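Local coordinates for putative branched chain amino acid ABC transporter, periplasmic amino acid-binding protein (Brucella ovis, PDB 4XFK), which is probably the periplasmic component of an ABC transport system, binding branched-chain and related amino acids for uptake, at residues 327-332 with 341-346; 113-118 with 301-306; 120-125 with 131-136; 352-357 with 383-388; 46-51 with 308-313. The protein carries 1 engineered substitution. All blocks are in the same frame, centred on the assembly; numbering follows the deposited sequence.

Contact 1 (327-332 with 341-346). With NA (sodium ion), chain E.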
# COMPACT_ATOMS: atom_id res chain seq x y z
N LEU A 327 -2.78 11.26 -18.66
CA LEU A 327 -1.57 11.95 -19.08
C LEU A 327 -1.14 12.97 -18.03
O LEU A 327 0.04 13.12 -17.75
CB LEU A 327 -1.76 12.62 -20.45
CG LEU A 327 -2.00 11.65 -21.60
CD1 LEU A 327 -2.48 12.41 -22.84
CD2 LEU A 327 -0.74 10.86 -21.92
N ALA A 328 -2.11 13.66 -17.44
CA ALA A 328 -1.77 14.62 -16.40
C ALA A 328 -1.15 13.92 -15.17
O ALA A 328 -0.25 14.47 -14.55
CB ALA A 328 -3.00 15.44 -15.99
N ILE A 329 -1.60 12.71 -14.84
CA ILE A 329 -0.99 11.99 -13.73
C ILE A 329 0.46 11.66 -14.07
O ILE A 329 1.35 11.85 -13.25
CB ILE A 329 -1.75 10.69 -13.37
CG1 ILE A 329 -3.18 11.00 -12.93
CG2 ILE A 329 -1.01 9.94 -12.26
CD1 ILE A 329 -4.06 9.75 -12.85
N GLU A 330 0.70 11.18 -15.29
CA GLU A 330 2.06 10.90 -15.73
C GLU A 330 2.98 12.10 -15.59
O GLU A 330 4.16 11.96 -15.26
CB GLU A 330 2.08 10.44 -17.19
CG GLU A 330 1.47 9.08 -17.43
CD GLU A 330 1.66 8.60 -18.86
OE1 GLU A 330 1.77 9.45 -19.77
OE2 GLU A 330 1.73 7.38 -19.08
N ASN A 331 2.43 13.29 -15.88
CA ASN A 331 3.22 14.51 -15.92
C ASN A 331 3.31 15.24 -14.58
O ASN A 331 4.05 16.21 -14.46
CB ASN A 331 2.63 15.48 -16.95
CG ASN A 331 2.60 14.92 -18.35
OD1 ASN A 331 3.39 14.05 -18.70
ND2 ASN A 331 1.70 15.44 -19.18
N ALA A 332 2.54 14.79 -13.60
CA ALA A 332 2.39 15.53 -12.35
C ALA A 332 3.46 15.21 -11.32
O ALA A 332 3.98 14.10 -11.26
CB ALA A 332 1.02 15.27 -11.76
N TYR A 341 6.63 13.34 -4.77
CA TYR A 341 5.89 12.23 -5.26
C TYR A 341 5.64 12.46 -6.76
O TYR A 341 5.22 13.55 -7.16
CB TYR A 341 4.60 12.21 -4.47
CG TYR A 341 3.82 10.96 -4.57
CD1 TYR A 341 3.04 10.72 -5.68
CD2 TYR A 341 3.83 10.03 -3.54
CE1 TYR A 341 2.31 9.60 -5.79
CE2 TYR A 341 3.09 8.88 -3.65
CZ TYR A 341 2.33 8.68 -4.78
OH TYR A 341 1.57 7.56 -4.94
N SER A 342 5.93 11.45 -7.59
CA SER A 342 5.70 11.57 -9.03
C SER A 342 5.32 10.20 -9.58
O SER A 342 5.20 9.24 -8.83
CB SER A 342 6.93 12.13 -9.74
OG SER A 342 8.06 11.27 -9.60
N MET A 343 5.12 10.12 -10.89
CA MET A 343 4.65 8.90 -11.52
C MET A 343 5.56 8.48 -12.66
O MET A 343 5.86 9.29 -13.54
CB MET A 343 3.23 9.12 -12.08
CG MET A 343 2.63 7.89 -12.74
SD MET A 343 2.47 6.46 -11.64
CE MET A 343 1.34 7.11 -10.39
N ARG A 344 6.01 7.23 -12.66
CA ARG A 344 6.82 6.73 -13.77
C ARG A 344 5.91 6.34 -14.93
O ARG A 344 4.96 5.58 -14.77
CB ARG A 344 7.66 5.55 -13.32
CG ARG A 344 8.57 5.04 -14.42
CD ARG A 344 9.68 4.19 -13.84
NE ARG A 344 9.16 2.99 -13.18
CZ ARG A 344 9.89 2.21 -12.40
NH1 ARG A 344 11.16 2.51 -12.15
NH2 ARG A 344 9.35 1.13 -11.84
N SER A 345 6.20 6.86 -16.12
CA SER A 345 5.29 6.66 -17.24
C SER A 345 5.36 5.25 -17.81
O SER A 345 4.37 4.75 -18.33
CB SER A 345 5.55 7.68 -18.33
OG SER A 345 6.86 7.54 -18.83
N ASP A 346 6.52 4.60 -17.70
CA ASP A 346 6.72 3.29 -18.33
C ASP A 346 5.72 2.26 -17.85
O ASP A 346 5.23 1.44 -18.64
CB ASP A 346 8.12 2.75 -18.02
CG ASP A 346 9.22 3.71 -18.40
OD1 ASP A 346 9.22 4.85 -17.88
OD2 ASP A 346 10.09 3.30 -19.20
NA NA E . 8.66 9.17 -18.71
O HOH W 1 5.25 12.35 -12.76
O HOH W 2 5.98 10.22 -16.01
O HOH W 3 8.45 8.74 -16.31
O HOH W 4 9.99 7.13 -18.87
O HOH W 5 6.82 10.92 -18.27
O HOH W 6 10.48 10.84 -18.49
O HOH W 7 8.70 9.26 -21.20
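M343 and I329 lie side by side and point the same way, the methionine methyl CE 4.1 Å from I329 CG2. M343 starts with CG anti to the backbone N (chi1 -179°) and then bends at chi2 and chi3, which folds the thioether back beside the isoleucine; M343 CB sits 3.5 Å from I329 O at the C-terminal end of the helix. The ring of F132 touches both side chains. Further along, the extended E330 side chain passes S345, its OE2 3.9 Å from S345 CB, while the carboxylate itself is engaged by H348 and R397. Two waters join the backbones. Water 2 donates to E330 O and to M343 O, each at 2.6 Å, and water 1 accepts from M343 N at 2.9 Å while lying within hydrogen-bonding distance of E330 O and A332 O, so carbonyls left over at the helix end are met by solvent. In the loop after the strand, S345 OG, in the conformer described, binds a sodium ion at 2.4 Å, whose other five ligands are waters. Helix 322-331 thus packs on the second strand of the 333-336/339-343 beta hairpin, with waters between the backbones, in the periplasmic binding protein fold.

Contact 2 (113-118 with 301-306). With NA (sodium ion), chain D; ACT (acetate ion), chain B.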
# COMPACT_ATOMS: atom_id res chain seq x y z
N LEU A 113 -7.33 3.73 -10.13
CA LEU A 113 -6.32 4.24 -9.22
C LEU A 113 -6.12 3.22 -8.11
O LEU A 113 -6.96 3.04 -7.23
CB LEU A 113 -6.74 5.58 -8.63
CG LEU A 113 -7.15 6.65 -9.64
CD1 LEU A 113 -7.46 7.93 -8.89
CD2 LEU A 113 -6.09 6.89 -10.69
N ASN A 114 -5.00 2.52 -8.20
CA ASN A 114 -4.64 1.49 -7.26
C ASN A 114 -3.88 2.14 -6.11
O ASN A 114 -2.75 2.57 -6.26
CB ASN A 114 -3.81 0.44 -8.00
CG ASN A 114 -3.14 -0.54 -7.08
OD1 ASN A 114 -3.34 -0.53 -5.86
ND2 ASN A 114 -2.30 -1.41 -7.66
N LEU A 115 -4.54 2.24 -4.96
CA LEU A 115 -3.95 2.95 -3.84
C LEU A 115 -3.23 2.06 -2.85
O LEU A 115 -2.79 2.54 -1.80
CB LEU A 115 -5.02 3.77 -3.09
CG LEU A 115 -5.70 4.90 -3.88
CD1 LEU A 115 -6.64 5.67 -2.98
CD2 LEU A 115 -4.69 5.84 -4.51
N GLY A 116 -3.09 0.77 -3.16
CA GLY A 116 -2.39 -0.09 -2.22
C GLY A 116 -2.32 -1.58 -2.46
O GLY A 116 -1.95 -2.32 -1.54
N ALA A 117 -2.71 -2.06 -3.64
CA ALA A 117 -2.52 -3.47 -3.96
C ALA A 117 -1.10 -3.62 -4.47
O ALA A 117 -0.74 -3.02 -5.49
CB ALA A 117 -3.52 -3.91 -4.99
N GLU A 118 -0.29 -4.41 -3.76
CA GLU A 118 1.17 -4.32 -3.88
C GLU A 118 1.86 -5.45 -4.66
O GLU A 118 3.08 -5.48 -4.77
CB GLU A 118 1.80 -4.10 -2.49
CG GLU A 118 1.17 -2.89 -1.77
CD GLU A 118 1.98 -2.35 -0.60
OE1 GLU A 118 3.21 -2.59 -0.53
OE2 GLU A 118 1.37 -1.66 0.24
N PHE A 301 -1.29 10.23 -0.18
CA PHE A 301 -0.27 10.86 -1.02
C PHE A 301 -0.58 10.61 -2.51
O PHE A 301 -0.39 11.48 -3.36
CB PHE A 301 1.14 10.37 -0.67
CG PHE A 301 1.56 10.62 0.77
CD1 PHE A 301 0.90 11.55 1.56
CD2 PHE A 301 2.62 9.91 1.32
CE1 PHE A 301 1.29 11.76 2.89
CE2 PHE A 301 3.02 10.13 2.64
CZ PHE A 301 2.35 11.05 3.42
N GLY A 302 -1.08 9.41 -2.81
CA GLY A 302 -1.48 9.11 -4.17
C GLY A 302 -2.59 10.02 -4.63
O GLY A 302 -2.56 10.52 -5.76
N LEU A 303 -3.57 10.25 -3.76
CA LEU A 303 -4.67 11.13 -4.12
C LEU A 303 -4.23 12.60 -4.15
O LEU A 303 -4.84 13.39 -4.86
CB LEU A 303 -5.87 10.92 -3.21
CG LEU A 303 -6.59 9.58 -3.41
CD1 LEU A 303 -7.65 9.36 -2.33
CD2 LEU A 303 -7.23 9.52 -4.79
N GLN A 304 -3.16 12.95 -3.44
CA GLN A 304 -2.56 14.27 -3.60
C GLN A 304 -1.94 14.42 -4.99
O GLN A 304 -2.09 15.46 -5.62
CB GLN A 304 -1.53 14.57 -2.50
CG GLN A 304 -2.18 14.75 -1.14
CD GLN A 304 -1.20 15.17 -0.06
OE1 GLN A 304 -0.00 15.29 -0.30
NE2 GLN A 304 -1.72 15.41 1.14
N LEU A 305 -1.25 13.39 -5.47
CA LEU A 305 -0.72 13.45 -6.82
C LEU A 305 -1.85 13.51 -7.84
O LEU A 305 -1.79 14.28 -8.80
CB LEU A 305 0.19 12.25 -7.11
CG LEU A 305 0.87 12.31 -8.48
CD1 LEU A 305 1.81 13.51 -8.57
CD2 LEU A 305 1.62 11.03 -8.78
N PHE A 306 -2.89 12.70 -7.63
CA PHE A 306 -4.08 12.74 -8.47
C PHE A 306 -4.70 14.13 -8.50
O PHE A 306 -5.05 14.64 -9.56
CB PHE A 306 -5.08 11.69 -7.98
CG PHE A 306 -6.40 11.72 -8.70
CD1 PHE A 306 -6.49 11.39 -10.05
CD2 PHE A 306 -7.55 12.08 -8.03
CE1 PHE A 306 -7.70 11.42 -10.70
CE2 PHE A 306 -8.77 12.10 -8.68
CZ PHE A 306 -8.84 11.78 -10.01
NA NA D . -3.17 -2.61 0.36
C ACT B . -1.97 -6.97 -1.02
O ACT B . -2.70 -7.96 -1.28
OXT ACT B . -1.71 -6.20 -1.98
CH3 ACT B . -1.45 -6.74 0.36
O HOH W 8 -1.18 -2.62 1.44
O HOH W 9 -4.00 -4.10 1.77
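The contact joins the end of strand 111-114, next to the edge of the five-stranded parallel sheet, to helix 296-312, and the loop that leaves the strand forms part of a sodium site. On the helix side the packing is wholly apolar. L113 sends CD1 over one face of the F306 ring, 3.9 Å from the centroid and 13° off the normal, a CH-pi contact in which the two side chains cross at about a right angle. For F306, chi1 (175°) sends the ring toward the strand and chi2 (66°) turns its face to the methyl. Two residues on, L115 CD1 meets L303 CD1 at 3.9 Å, again nearly perpendicular, and L115 CD2 faces G302, where the backbones come nearest. At the strand's end, N114 OD1 takes two backbone N-H groups, G116 N at 3.0 Å in an Asx turn and A117 N at 2.8 Å in the carbonyl plane, while N114 ND2 donates to A117 O. This grip shapes the loop so that G116 O reaches the sodium ion at 2.3 Å, with G85 O, Y31 OH and two waters completing the site. E118 N donates almost straight to an acetate oxygen, OXT, at 2.9 Å; S88 and Y166 also hold the acetate. Loops at the C-terminal ends of parallel strands are where alpha/beta folds commonly place binding sites; here an Asx motif shapes the loop.

Contact 3 (120-125 with 131-136)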
# COMPACT_ATOMS: atom_id res chain seq x y z
N LEU A 120 3.49 -7.57 -7.60
CA LEU A 120 4.31 -7.11 -8.71
C LEU A 120 3.58 -7.00 -10.05
O LEU A 120 3.82 -6.05 -10.80
CB LEU A 120 5.52 -8.04 -8.88
CG LEU A 120 6.49 -8.02 -7.71
CD1 LEU A 120 7.55 -9.08 -7.89
CD2 LEU A 120 7.11 -6.65 -7.57
N GLU A 121 2.71 -7.96 -10.36
CA GLU A 121 2.12 -8.04 -11.69
C GLU A 121 1.36 -6.78 -12.11
O GLU A 121 1.24 -6.50 -13.31
CB GLU A 121 1.19 -9.26 -11.79
CG GLU A 121 -0.05 -9.20 -10.90
CD GLU A 121 -1.00 -10.36 -11.12
OE1 GLU A 121 -0.69 -11.23 -11.96
OE2 GLU A 121 -2.06 -10.40 -10.46
N LEU A 122 0.85 -6.02 -11.14
CA LEU A 122 0.02 -4.86 -11.46
C LEU A 122 0.79 -3.78 -12.24
O LEU A 122 0.19 -3.02 -12.99
CB LEU A 122 -0.66 -4.32 -10.20
CG LEU A 122 -1.54 -5.39 -9.54
CD1 LEU A 122 -1.92 -4.98 -8.14
CD2 LEU A 122 -2.79 -5.67 -10.38
N THR A 123 2.11 -3.75 -12.09
CA THR A 123 2.94 -2.87 -12.91
C THR A 123 3.92 -3.68 -13.76
O THR A 123 4.89 -3.13 -14.30
CB THR A 123 3.72 -1.85 -12.07
OG1 THR A 123 4.44 -2.53 -11.03
CG2 THR A 123 2.77 -0.83 -11.44
N GLY A 124 3.66 -4.98 -13.87
CA GLY A 124 4.48 -5.87 -14.68
C GLY A 124 3.63 -6.49 -15.77
O GLY A 124 3.19 -5.79 -16.68
N SER A 125 3.37 -7.79 -15.67
CA SER A 125 2.64 -8.51 -16.72
C SER A 125 1.21 -8.00 -16.95
O SER A 125 0.66 -8.18 -18.05
CB SER A 125 2.61 -10.01 -16.43
OG SER A 125 1.87 -10.28 -15.26
N HIS A 131 -4.32 1.86 -15.58
CA HIS A 131 -4.00 1.55 -14.19
C HIS A 131 -2.82 2.41 -13.73
O HIS A 131 -1.83 2.58 -14.47
CB HIS A 131 -3.66 0.06 -14.02
CG HIS A 131 -2.92 -0.26 -12.75
ND1 HIS A 131 -1.54 -0.29 -12.68
CD2 HIS A 131 -3.35 -0.56 -11.50
CE1 HIS A 131 -1.16 -0.58 -11.45
NE2 HIS A 131 -2.24 -0.75 -10.71
N PHE A 132 -2.93 2.93 -12.51
CA PHE A 132 -1.83 3.64 -11.87
C PHE A 132 -1.70 3.12 -10.46
O PHE A 132 -2.70 3.04 -9.73
CB PHE A 132 -2.12 5.14 -11.80
CG PHE A 132 -2.06 5.84 -13.12
CD1 PHE A 132 -3.14 5.83 -13.98
CD2 PHE A 132 -0.91 6.52 -13.50
CE1 PHE A 132 -3.08 6.48 -15.20
CE2 PHE A 132 -0.85 7.18 -14.71
CZ PHE A 132 -1.93 7.17 -15.56
N ARG A 133 -0.47 2.79 -10.05
CA ARG A 133 -0.22 2.36 -8.67
C ARG A 133 0.49 3.46 -7.89
O ARG A 133 1.55 3.96 -8.30
CB ARG A 133 0.59 1.06 -8.61
CG ARG A 133 1.10 0.79 -7.20
CD ARG A 133 1.28 -0.68 -6.87
NE ARG A 133 2.25 -1.35 -7.73
CZ ARG A 133 2.28 -2.66 -7.86
NH1 ARG A 133 3.17 -3.24 -8.66
NH2 ARG A 133 1.38 -3.40 -7.21
N PHE A 134 -0.11 3.84 -6.76
CA PHE A 134 0.38 4.94 -5.94
C PHE A 134 1.11 4.50 -4.68
O PHE A 134 1.68 5.32 -3.94
CB PHE A 134 -0.77 5.89 -5.60
CG PHE A 134 -1.35 6.56 -6.81
CD1 PHE A 134 -0.83 7.75 -7.29
CD2 PHE A 134 -2.40 5.96 -7.50
CE1 PHE A 134 -1.38 8.37 -8.40
CE2 PHE A 134 -2.94 6.56 -8.62
CZ PHE A 134 -2.43 7.77 -9.07
N SER A 135 1.12 3.19 -4.46
CA SER A 135 1.68 2.60 -3.25
C SER A 135 3.00 1.89 -3.55
O SER A 135 3.41 1.78 -4.71
CB SER A 135 0.68 1.58 -2.71
OG SER A 135 0.56 0.50 -3.62
N PRO A 136 3.67 1.39 -2.50
CA PRO A 136 4.78 0.46 -2.78
C PRO A 136 4.30 -0.81 -3.46
O PRO A 136 3.10 -1.05 -3.67
CB PRO A 136 5.34 0.14 -1.39
CG PRO A 136 4.92 1.32 -0.54
CD PRO A 136 3.57 1.70 -1.07
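The guanidinium of R133 has L122 CB over one face, 3.7 Å from NH2, and T123 OG1 and L120 O at its edge. Its NH1 donates to T123 OG1 at 2.8 Å, a bent bond (136°) with the hydroxyl oxygen tilted 23° from the guanidinium plane. The arginine bends at chi3 (61°), bringing the group across both L122 and T123 at about a right angle. The H131 ring has T123 CG2 near its plane at an edge, 3.9 Å from CE1, and L122 O approaches obliquely, 3.2 Å from the same carbon; H131 NE2 is engaged with N114 ND2. R133 NH2 also donates to A117 O and A119 O and NE to Q349, so this buried cation is held on several sides by neutral oxygens, which fixes its rotation. The 3-10 segment 120-122 and T123 after it are thereby tied to edge strand 131-133, closing the connection between two neighbouring parallel strands of the five-stranded alpha/beta sheet.

Contact 4 (352-357 with 383-388)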
# COMPACT_ATOMS: atom_id res chain seq x y z
N PHE A 352 8.48 7.65 -4.88
CA PHE A 352 8.31 8.32 -3.59
C PHE A 352 9.33 7.76 -2.60
O PHE A 352 9.83 6.66 -2.80
CB PHE A 352 6.89 8.09 -3.06
CG PHE A 352 6.45 6.65 -3.16
CD1 PHE A 352 6.89 5.71 -2.23
CD2 PHE A 352 5.63 6.23 -4.19
CE1 PHE A 352 6.54 4.39 -2.34
CE2 PHE A 352 5.26 4.90 -4.30
CZ PHE A 352 5.71 3.98 -3.37
N PRO A 353 9.64 8.52 -1.54
CA PRO A 353 10.57 8.01 -0.53
C PRO A 353 9.98 6.89 0.33
O PRO A 353 8.76 6.76 0.46
CB PRO A 353 10.87 9.24 0.35
CG PRO A 353 10.26 10.39 -0.33
CD PRO A 353 9.20 9.89 -1.26
N MET A 354 10.87 6.09 0.92
CA MET A 354 10.50 5.04 1.87
C MET A 354 11.25 5.24 3.17
O MET A 354 12.42 5.60 3.18
CB MET A 354 10.81 3.66 1.28
CG MET A 354 9.88 3.26 0.14
SD MET A 354 8.16 3.00 0.66
CE MET A 354 8.32 1.42 1.49
N VAL A 355 10.57 4.99 4.28
CA VAL A 355 11.13 5.19 5.60
C VAL A 355 11.14 3.87 6.34
O VAL A 355 10.09 3.25 6.54
CB VAL A 355 10.28 6.18 6.40
CG1 VAL A 355 10.98 6.55 7.70
CG2 VAL A 355 10.02 7.40 5.58
N VAL A 356 12.33 3.45 6.76
CA VAL A 356 12.46 2.23 7.54
C VAL A 356 12.45 2.59 9.02
O VAL A 356 13.11 3.54 9.45
CB VAL A 356 13.72 1.43 7.16
CG1 VAL A 356 13.63 0.03 7.72
CG2 VAL A 356 13.86 1.39 5.64
N GLN A 357 11.66 1.84 9.79
CA GLN A 357 11.27 2.22 11.15
C GLN A 357 11.40 1.04 12.11
O GLN A 357 11.14 -0.11 11.72
CB GLN A 357 9.82 2.70 11.15
CG GLN A 357 9.55 3.90 10.25
CD GLN A 357 8.12 3.95 9.77
OE1 GLN A 357 7.20 4.15 10.56
NE2 GLN A 357 7.92 3.78 8.46
N ASP A 383 14.38 7.97 -5.86
CA ASP A 383 15.28 7.26 -6.76
C ASP A 383 15.86 5.98 -6.13
O ASP A 383 16.05 4.97 -6.81
CB ASP A 383 16.40 8.18 -7.25
CG ASP A 383 15.92 9.20 -8.26
OD1 ASP A 383 14.96 8.89 -8.99
OD2 ASP A 383 16.51 10.30 -8.34
N GLU A 384 16.15 6.04 -4.84
CA GLU A 384 16.66 4.88 -4.13
C GLU A 384 15.59 3.81 -3.89
O GLU A 384 15.91 2.63 -3.75
CB GLU A 384 17.29 5.30 -2.80
CG GLU A 384 18.62 6.05 -2.94
CD GLU A 384 19.12 6.65 -1.63
OE1 GLU A 384 18.29 6.92 -0.75
OE2 GLU A 384 20.34 6.85 -1.48
N SER A 385 14.33 4.23 -3.85
CA SER A 385 13.24 3.34 -3.45
C SER A 385 12.56 2.60 -4.60
O SER A 385 12.24 1.41 -4.49
CB SER A 385 12.18 4.11 -2.65
OG SER A 385 12.72 4.65 -1.46
N ILE A 386 12.29 3.31 -5.69
CA ILE A 386 11.51 2.72 -6.77
C ILE A 386 12.24 1.53 -7.40
O ILE A 386 13.46 1.56 -7.57
CB ILE A 386 11.11 3.78 -7.83
CG1 ILE A 386 9.99 3.23 -8.72
CG2 ILE A 386 12.34 4.27 -8.65
CD1 ILE A 386 9.37 4.26 -9.63
N ASP A 387 11.50 0.47 -7.70
CA ASP A 387 12.09 -0.73 -8.29
C ASP A 387 12.33 -0.51 -9.78
O ASP A 387 11.73 0.38 -10.37
CB ASP A 387 11.19 -1.96 -8.04
CG ASP A 387 9.76 -1.79 -8.55
OD1 ASP A 387 9.13 -0.73 -8.30
OD2 ASP A 387 9.24 -2.73 -9.18
N PRO A 388 13.22 -1.31 -10.38
CA PRO A 388 13.43 -1.16 -11.83
C PRO A 388 12.17 -1.53 -12.58
O PRO A 388 11.35 -2.30 -12.08
CB PRO A 388 14.53 -2.20 -12.12
CG PRO A 388 15.18 -2.46 -10.81
CD PRO A 388 14.13 -2.29 -9.77
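This is a small, buried helix-to-strand contact in the mixed sheet of the periplasmic binding protein fold, where the last turn of the short helix 382-385 covers the start of the long strand 350-360. S385 carries it nearly alone, at the point where the backbones come nearest, opposite P353. S385 OG hydrogen-bonds to T381 O, one turn back in the chain, which holds the hydroxyl in place between helix and strand. The backbone carbonyl of the same serine is engaged by K143 NZ, and the chain leaves helical geometry at the next residue, I386. M354 leaves the backbone toward the serine, then bends at chi2 (-67°) and chi3 (-75°), carrying its sulfur and methyl off toward I140 and T144 of helix 138-152. On the way SD lies at the edge of the F352 ring, in its plane. The strand is held on both flanks: M354 pairs through its backbone with F380 and V355 with T266. S385 CB points at the strand and lies 3.5 Å from F352 O, and the hydroxyl settles beside M354, with S385 OG 3.5 Å from both CB and CG of the methionine.

Contact 5 (46-51 with 308-313)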
# COMPACT_ATOMS: atom_id res chain seq x y z
N GLY A 46 -13.36 22.84 -3.97
CA GLY A 46 -14.33 23.04 -5.03
C GLY A 46 -14.57 21.84 -5.92
O GLY A 46 -15.43 21.88 -6.80
N GLY A 47 -13.82 20.76 -5.70
CA GLY A 47 -14.02 19.55 -6.49
C GLY A 47 -13.26 19.57 -7.80
O GLY A 47 -12.08 19.89 -7.84
N PHE A 48 -13.94 19.20 -8.88
CA PHE A 48 -13.32 19.17 -10.21
C PHE A 48 -14.35 19.56 -11.26
O PHE A 48 -15.50 19.14 -11.18
CB PHE A 48 -12.74 17.78 -10.54
CG PHE A 48 -12.11 17.72 -11.90
CD1 PHE A 48 -10.98 18.48 -12.18
CD2 PHE A 48 -12.63 16.91 -12.90
CE1 PHE A 48 -10.40 18.45 -13.44
CE2 PHE A 48 -12.04 16.86 -14.15
CZ PHE A 48 -10.93 17.63 -14.42
N ASN A 49 -13.93 20.37 -12.24
CA ASN A 49 -14.77 20.70 -13.40
C ASN A 49 -16.00 21.51 -13.00
O ASN A 49 -17.02 21.50 -13.68
CB ASN A 49 -15.18 19.42 -14.15
CG ASN A 49 -15.58 19.69 -15.60
OD1 ASN A 49 -15.04 20.58 -16.25
ND2 ASN A 49 -16.54 18.92 -16.10
N GLY A 50 -15.89 22.23 -11.88
CA GLY A 50 -16.96 23.11 -11.43
C GLY A 50 -18.04 22.44 -10.61
O GLY A 50 -19.07 23.05 -10.33
N GLU A 51 -17.81 21.19 -10.21
CA GLU A 51 -18.76 20.45 -9.38
C GLU A 51 -18.00 19.68 -8.31
O GLU A 51 -16.83 19.33 -8.50
CB GLU A 51 -19.57 19.46 -10.21
CG GLU A 51 -20.38 20.07 -11.36
CD GLU A 51 -21.53 20.96 -10.88
OE1 GLU A 51 -21.97 20.83 -9.72
OE2 GLU A 51 -22.00 21.79 -11.68
N GLU A 308 -3.22 16.93 -7.98
CA GLU A 308 -2.32 17.79 -8.74
C GLU A 308 -2.55 17.61 -10.24
O GLU A 308 -2.60 18.58 -10.99
CB GLU A 308 -0.87 17.53 -8.34
CG GLU A 308 0.16 18.19 -9.23
CD GLU A 308 0.23 19.70 -9.07
OE1 GLU A 308 -0.38 20.24 -8.12
OE2 GLU A 308 0.89 20.34 -9.92
N ALA A 309 -2.70 16.36 -10.67
CA ALA A 309 -3.03 16.06 -12.06
C ALA A 309 -4.31 16.77 -12.49
O ALA A 309 -4.37 17.37 -13.57
CB ALA A 309 -3.18 14.57 -12.26
N LEU A 310 -5.34 16.73 -11.65
CA LEU A 310 -6.61 17.36 -11.98
C LEU A 310 -6.44 18.86 -12.21
O LEU A 310 -7.08 19.43 -13.09
CB LEU A 310 -7.65 17.11 -10.89
CG LEU A 310 -8.20 15.69 -10.76
CD1 LEU A 310 -9.26 15.62 -9.65
CD2 LEU A 310 -8.76 15.17 -12.09
N LYS A 311 -5.57 19.49 -11.42
CA LYS A 311 -5.30 20.92 -11.58
C LYS A 311 -4.67 21.23 -12.93
O LYS A 311 -4.76 22.36 -13.41
CB LYS A 311 -4.37 21.43 -10.47
CG LYS A 311 -4.95 21.37 -9.07
CD LYS A 311 -3.95 21.88 -8.05
CE LYS A 311 -4.49 21.72 -6.65
NZ LYS A 311 -3.53 22.23 -5.64
N ASN A 312 -4.01 20.24 -13.52
CA ASN A 312 -3.23 20.46 -14.74
C ASN A 312 -3.95 20.06 -16.01
O ASN A 312 -3.44 20.27 -17.11
CB ASN A 312 -1.88 19.74 -14.65
CG ASN A 312 -1.03 20.26 -13.50
OD1 ASN A 312 -1.20 21.40 -13.06
ND2 ASN A 312 -0.13 19.42 -13.01
N VAL A 313 -5.14 19.50 -15.86
CA VAL A 313 -5.96 19.16 -17.02
C VAL A 313 -6.40 20.45 -17.69
O VAL A 313 -6.85 21.38 -17.01
CB VAL A 313 -7.18 18.30 -16.61
CG1 VAL A 313 -8.16 18.16 -17.76
CG2 VAL A 313 -6.70 16.93 -16.14
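L310 CD2 stands over one face of the F48 ring, 3.9 Å from its centroid and only 9° off the normal, a well-centred CH-pi contact. The two side chains cross obliquely, and the leucine adds a second touch nearer its root, L310 CB to F48 CD1 at 3.8 Å. Along the same ring CE1 lies 3.5 Å from L310 O, close to the end of the helix. V313 meets the ring differently: its CG1 is at the edge, near the ring plane, 4.4 Å from CZ. Thus the phenylalanine is touched on a face by one residue and at an edge by another three positions later, just past the helix. F48 holds CG anti to the backbone N (chi1 180°), toward the helix. Its backbone is fixed in turn by a type I' beta turn from F48 to E51, closed by E51 N to F48 O at 3.2 Å, with F48 N returning a bond to E51 O at 2.9 Å. Before it, G46 ends the preceding helix in a Schellman motif. N49 ND2 reaches E10 O and G318 O, tying the turn to neighbouring loops. The turn lies between helix 26-44 and strand 54-59, and its phenylalanine packs against the C-terminal end of helix 296-312, whose L310 and V313 also pack on I325 and A328 of helix 322-331.

How the contacts relate
Helix 296-312 serves both contact 2 and contact 5, whose centres are about 17 Å apart, and helix 322-331 follows it into contact 1. Contacts 2 and 3 share the parallel sheet through neighbouring strands, N114 N lying 2.8 Å from F132 O, and the R133 side chain of contact 3 is about 9 Å from the sodium ion bound in contact 2. M343 CE packs 3.6 Å from F134 CE1, linking contacts 1 and 3, while R344 NH1 joins contact 1 to D387 O of contact 4. F352 of contact 4 also packs on S135 and P136. Contact 5 touches contact 1 through A309, whose O is 3.4 Å from A328 CB, but lies far from contact 4, centres about 29 Å apart.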